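Local coordinates for protein inorganic pyrophosphatase (Anaplasma phagocytophilum, PDB 3LD3) that probably hydrolyses inorganic pyrophosphate to two phosphate ions with the help of magnesium, working in the cytoplasm as a homohexamer, at residues E35-V40 against I107-V112; I142-D147 against Q178-A183. All blocks are in the same frame, centred on the assembly; numbering follows the deposited sequence.

Contact 1: residues E35-V40 against I107-V112; sequences EEVNVV and ICVRPV
Val37 and Val109 face each other as a hydrogen-bonded pair of an antiparallel ladder, and the rest of the contact follows from that register. Both of their backbone bonds are short and fairly straight: Val37 N reaches Val109 O over 2.8 Å at 159°, and the return bond from Val109 N to Val37 O is equally short. The second such pair, Val39 with Ile107, repeats the pattern two residues on, again with a bond each way. Between them Asn38 and Cys108 form the non-hydrogen-bonded pair, where CA-H groups lean on the neighbouring carbonyls; beyond Val37, Glu36 CA lies 3.1 Å from Val109 O.

Apolar contacts gather on the face carrying the valines. Val109 sets CG2 between its backbone N and carbonyl carbon (chi1 -52°), and this one methyl meets Val37 CG2 at 3.6 Å and Val39 CG2 at 3.5 Å. Val95 of strand 92-95 adds to the cluster, while Ile187 of the C-terminal helix packs on Val37 and Pro111.

Asn38 and Cys108 point to the opposite face, where Asn38 ND2 donates to Gly28 O. Toward the Glu36 end of the ladder, Cys108 SG lies 4.0 Å from Glu36 CB, and Glu36 CG and Arg110 CG touch at 4.0 Å without the charged ends meeting; Arg110 instead gives NH1 to Ile142 O.

Pairing of peptide groups thus sets the register of strand 37-41 on strand 106-119 in the barrel-like sheet of the pyrophosphatase fold, while branched side chains pack on its buried face, with the side chain of Val39 about 8 Å from that of Asp92, a predicted magnesium ligand.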
loop_
_atom_site.group_PDB
_atom_site.type_symbol
_atom_site.label_atom_id
_atom_site.label_comp_id
_atom_site.label_asym_id
_atom_site.label_seq_id
_atom_site.Cartn_x
_atom_site.Cartn_y
_atom_site.Cartn_z
ATOM N N GLU A 35 17.692 24.451 -17.110
ATOM C CA GLU A 35 16.256 24.744 -17.236
ATOM C C GLU A 35 15.397 23.502 -16.958
ATOM O O GLU A 35 14.347 23.592 -16.342
ATOM C CB GLU A 35 15.921 25.300 -18.621
ATOM C CG GLU A 35 16.723 26.550 -19.007
ATOM C CD GLU A 35 16.450 27.719 -18.086
ATOM O OE1 GLU A 35 15.282 27.903 -17.673
ATOM O OE2 GLU A 35 17.408 28.467 -17.788
ATOM N N GLU A 36 15.851 22.361 -17.460
ATOM C CA GLU A 36 15.294 21.041 -17.099
ATOM C C GLU A 36 16.478 20.127 -16.814
ATOM O O GLU A 36 17.480 20.161 -17.531
ATOM C CB GLU A 36 14.434 20.455 -18.247
ATOM C CG GLU A 36 13.144 21.227 -18.492
ATOM C CD GLU A 36 12.350 20.801 -19.712
ATOM O OE1 GLU A 36 12.813 19.960 -20.486
ATOM O OE2 GLU A 36 11.256 21.374 -19.906
ATOM N N VAL A 37 16.351 19.294 -15.784
ATOM C CA VAL A 37 17.454 18.454 -15.365
ATOM C C VAL A 37 16.937 17.066 -15.083
ATOM O O VAL A 37 15.742 16.894 -14.797
ATOM C CB VAL A 37 18.177 19.007 -14.099
ATOM C CG1 VAL A 37 18.825 20.404 -14.388
ATOM C CG2 VAL A 37 17.210 19.158 -12.908
ATOM N N ASN A 38 17.843 16.097 -15.166
ATOM C CA ASN A 38 17.555 14.720 -14.777
ATOM C C ASN A 38 17.806 14.521 -13.286
ATOM O O ASN A 38 18.821 14.983 -12.738
ATOM C CB ASN A 38 18.444 13.737 -15.561
ATOM C CG ASN A 38 18.247 13.800 -17.038
ATOM O OD1 ASN A 38 17.151 14.120 -17.509
ATOM N ND2 ASN A 38 19.301 13.447 -17.820
ATOM N N VAL A 39 16.895 13.794 -12.637
ATOM C CA VAL A 39 17.027 13.433 -11.240
ATOM C C VAL A 39 16.849 11.922 -11.139
ATOM O O VAL A 39 15.850 11.400 -11.589
ATOM C CB VAL A 39 16.007 14.170 -10.346
ATOM C CG1 VAL A 39 16.142 13.732 -8.856
ATOM C CG2 VAL A 39 16.209 15.718 -10.489
ATOM N N VAL A 40 17.824 11.266 -10.522
ATOM C CA VAL A 40 17.737 9.851 -10.157
ATOM C C VAL A 40 17.129 9.815 -8.758
ATOM O O VAL A 40 17.728 10.347 -7.810
ATOM C CB VAL A 40 19.129 9.178 -10.156
ATOM C CG1 VAL A 40 19.044 7.716 -9.650
ATOM C CG2 VAL A 40 19.767 9.216 -11.517
ATOM N N ILE A 107 13.849 10.940 -13.610
ATOM C CA ILE A 107 12.763 11.822 -14.049
ATOM C C ILE A 107 13.332 13.178 -14.445
ATOM O O ILE A 107 14.253 13.677 -13.808
ATOM C CB ILE A 107 11.654 11.937 -12.968
ATOM C CG1 ILE A 107 10.472 12.817 -13.426
ATOM C CG2 ILE A 107 12.213 12.457 -11.605
ATOM C CD1 ILE A 107 9.300 12.823 -12.452
ATOM N N CYS A 108 12.774 13.734 -15.521
ATOM C CA CYS A 108 13.111 15.044 -16.050
ATOM C C CYS A 108 12.257 16.104 -15.355
ATOM O O CYS A 108 11.014 16.050 -15.360
ATOM C CB CYS A 108 12.933 15.055 -17.569
ATOM S SG CYS A 108 13.440 16.621 -18.313
ATOM N N VAL A 109 12.930 17.072 -14.734
ATOM C CA VAL A 109 12.258 18.034 -13.881
ATOM C C VAL A 109 12.715 19.469 -14.159
ATOM O O VAL A 109 13.765 19.700 -14.748
ATOM C CB VAL A 109 12.497 17.723 -12.377
ATOM C CG1 VAL A 109 12.143 16.200 -12.083
ATOM C CG2 VAL A 109 13.979 18.005 -11.978
ATOM N N ARG A 110 11.873 20.395 -13.727
ATOM C CA ARG A 110 12.130 21.821 -13.838
ATOM C C ARG A 110 12.352 22.359 -12.435
ATOM O O ARG A 110 11.440 22.270 -11.623
ATOM C CB ARG A 110 10.893 22.556 -14.340
ATOM C CG ARG A 110 10.519 22.399 -15.727
ATOM C CD ARG A 110 9.530 23.535 -16.055
ATOM N NE ARG A 110 8.168 23.338 -15.529
ATOM C CZ ARG A 110 7.588 24.100 -14.598
ATOM N NH1 ARG A 110 8.246 25.035 -13.985
ATOM N NH2 ARG A 110 6.336 23.886 -14.263
ATOM N N PRO A 111 13.547 22.904 -12.136
ATOM C CA PRO A 111 13.757 23.549 -10.822
ATOM C C PRO A 111 12.856 24.755 -10.618
ATOM O O PRO A 111 12.703 25.594 -11.545
ATOM C CB PRO A 111 15.221 23.999 -10.870
ATOM C CG PRO A 111 15.830 23.189 -11.942
ATOM C CD PRO A 111 14.764 22.950 -12.953
ATOM N N VAL A 112 12.285 24.870 -9.431
ATOM C CA VAL A 112 11.421 26.013 -9.103
ATOM C C VAL A 112 11.919 26.832 -7.907
ATOM O O VAL A 112 11.386 27.924 -7.640
ATOM C CB VAL A 112 9.923 25.634 -8.903
ATOM C CG1 VAL A 112 9.362 24.986 -10.187
ATOM C CG2 VAL A 112 9.675 24.755 -7.630
#

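Contact 2: residues I142-D147 against Q178-A183; sequences IVNYSD and QDAASA
Gln178 meets the ring of Tyr145 with its backbone: its carbonyl oxygen lies 3.3 Å from Tyr145 CD2, approaching the ring obliquely, while the Gln178 side chain leaves in another direction to pack on Val114 and Met116. Next along the chain, Asp179 presents CA to the ring edge, near the ring plane and 3.7 Å from Tyr145 CE2. With CG between the backbone N and the carbonyl carbon (chi1 71°), the Tyr145 ring is carried toward this backbone; it also meets the ring of Trp177 with the two planes nearly parallel.

Asp179 is the N-cap of helix 180-195, the C-terminal helix, and OD1 accepts from Ser182 N at 3.0 Å, the usual capping bond across the first turn. The amide of Ala180 is met by a side chain from the facing loop: it donates to Asn144 OD1 over 2.9 Å at 164°, with the donor lying in the plane of the amide carbonyl. The methyl of Ala180 is turned toward the loop, where Asn144 OD1 and Val143 O both approach CB, the latter at 3.4 Å. Within the loop, Asp147 OD2 accepts from the backbone N-H groups of both Val143 and Asn144, bracing the turn that presents the asparagine. At Ala181 a water continues the arrangement, accepting from Ala181 N and donating to Asn144 OD1 at 2.8 Å, which gives that oxygen two donors beside the helix N terminus.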
loop_
_atom_site.group_PDB
_atom_site.type_symbol
_atom_site.label_atom_id
_atom_site.label_comp_id
_atom_site.label_asym_id
_atom_site.label_seq_id
_atom_site.Cartn_x
_atom_site.Cartn_y
_atom_site.Cartn_z
ATOM N N ILE A 142 3.257 26.300 -11.916
ATOM C CA ILE A 142 4.196 26.386 -10.799
ATOM C C ILE A 142 5.557 26.741 -11.372
ATOM O O ILE A 142 6.205 25.895 -11.989
ATOM C CB ILE A 142 4.289 25.073 -9.985
ATOM C CG1 ILE A 142 2.924 24.690 -9.446
ATOM C CG2 ILE A 142 5.292 25.228 -8.861
ATOM C CD1 ILE A 142 2.300 25.749 -8.485
ATOM N N VAL A 143 5.978 27.989 -11.238
ATOM C CA VAL A 143 7.257 28.448 -11.816
ATOM C C VAL A 143 8.324 28.742 -10.766
ATOM O O VAL A 143 9.506 28.504 -10.997
ATOM C CB VAL A 143 7.093 29.681 -12.699
ATOM C CG1 VAL A 143 8.320 29.805 -13.615
ATOM C CG2 VAL A 143 5.797 29.598 -13.531
ATOM N N ASN A 144 7.888 29.260 -9.611
ATOM C CA ASN A 144 8.766 29.499 -8.480
ATOM C C ASN A 144 8.158 28.815 -7.283
ATOM O O ASN A 144 6.951 28.565 -7.250
ATOM C CB ASN A 144 8.929 31.006 -8.172
ATOM C CG ASN A 144 9.808 31.701 -9.179
ATOM O OD1 ASN A 144 11.023 31.522 -9.194
ATOM N ND2 ASN A 144 9.191 32.497 -10.051
ATOM N N TYR A 145 9.003 28.531 -6.301
ATOM C CA TYR A 145 8.595 27.859 -5.066
ATOM C C TYR A 145 7.409 28.573 -4.415
ATOM O O TYR A 145 6.550 27.944 -3.817
ATOM C CB TYR A 145 9.781 27.786 -4.083
ATOM C CG TYR A 145 10.132 29.134 -3.507
ATOM C CD1 TYR A 145 9.502 29.602 -2.343
ATOM C CD2 TYR A 145 11.046 29.963 -4.126
ATOM C CE1 TYR A 145 9.760 30.839 -1.843
ATOM C CE2 TYR A 145 11.334 31.226 -3.611
ATOM C CZ TYR A 145 10.691 31.654 -2.467
ATOM O OH TYR A 145 10.980 32.901 -1.959
ATOM N N SER A 146 7.361 29.902 -4.552
ATOM C CA SER A 146 6.324 30.709 -3.941
ATOM C C SER A 146 4.959 30.545 -4.611
ATOM O O SER A 146 3.972 31.032 -4.098
ATOM C CB SER A 146 6.749 32.174 -3.953
ATOM O OG SER A 146 7.254 32.542 -5.212
ATOM N N ASP A 147 4.887 29.822 -5.734
ATOM C CA ASP A 147 3.597 29.471 -6.332
ATOM C C ASP A 147 2.943 28.260 -5.611
ATOM O O ASP A 147 1.787 27.924 -5.884
ATOM C CB ASP A 147 3.777 29.142 -7.817
ATOM C CG ASP A 147 4.277 30.350 -8.634
ATOM O OD1 ASP A 147 3.787 31.449 -8.334
ATOM O OD2 ASP A 147 5.134 30.186 -9.533
ATOM N N GLN A 178 15.140 30.445 -1.977
ATOM C CA GLN A 178 15.475 31.321 -3.114
ATOM C C GLN A 178 14.768 30.816 -4.350
ATOM O O GLN A 178 14.325 29.652 -4.391
ATOM C CB GLN A 178 16.973 31.360 -3.317
ATOM C CG GLN A 178 17.700 31.774 -2.037
ATOM C CD GLN A 178 19.185 31.959 -2.226
ATOM O OE1 GLN A 178 19.784 31.434 -3.167
ATOM N NE2 GLN A 178 19.797 32.705 -1.310
ATOM N N ASP A 179 14.659 31.695 -5.339
ATOM C CA ASP A 179 13.737 31.514 -6.461
ATOM C C ASP A 179 14.302 30.546 -7.509
ATOM O O ASP A 179 15.425 30.037 -7.381
ATOM C CB ASP A 179 13.325 32.866 -7.080
ATOM C CG ASP A 179 14.494 33.650 -7.651
ATOM O OD1 ASP A 179 15.607 33.096 -7.840
ATOM O OD2 ASP A 179 14.286 34.857 -7.966
ATOM N N ALA A 180 13.511 30.274 -8.533
ATOM C CA ALA A 180 13.930 29.341 -9.587
ATOM C C ALA A 180 15.250 29.756 -10.264
ATOM O O ALA A 180 16.121 28.921 -10.530
ATOM C CB ALA A 180 12.826 29.170 -10.615
ATOM N N ALA A 181 15.399 31.056 -10.548
ATOM C CA ALA A 181 16.629 31.583 -11.113
ATOM C C ALA A 181 17.872 31.242 -10.297
ATOM O O ALA A 181 18.916 30.859 -10.859
ATOM C CB ALA A 181 16.505 33.149 -11.283
ATOM N N SER A 182 17.763 31.402 -8.978
ATOM C CA SER A 182 18.855 31.078 -8.059
ATOM C C SER A 182 19.161 29.590 -8.080
ATOM O O SER A 182 20.317 29.202 -8.122
ATOM C CB SER A 182 18.516 31.502 -6.634
ATOM O OG SER A 182 18.379 32.900 -6.538
ATOM N N ALA A 183 18.115 28.765 -8.039
ATOM C CA ALA A 183 18.284 27.296 -8.125
ATOM C C ALA A 183 18.991 26.902 -9.428
ATOM O O ALA A 183 19.930 26.094 -9.425
ATOM C CB ALA A 183 16.935 26.610 -8.007
HETATM O O HOH W 1 13.000 32.786 -10.699
#

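How the contacts relate
From the N terminus, the chain enters strand 37-41, passes through the short strands carrying much of the predicted substrate and metal site, and returns on strand 106-119, where contact 1 closes this first loop. Contact 2 opens later, after strand 122-131, and closes a smaller loop containing helix 150-162 and most of strand 172-179. The two are therefore in series, neither nested nor crossed. Although separate along the chain, they are neighbours in space, with centres about 13 Å apart: Ala180 CB packs against the backbone oxygens of Pro111 and Val112. Strand 106-119, paired with both 37-41 and 172-179, links the first strand of the fold to the strand that leads into its last helix.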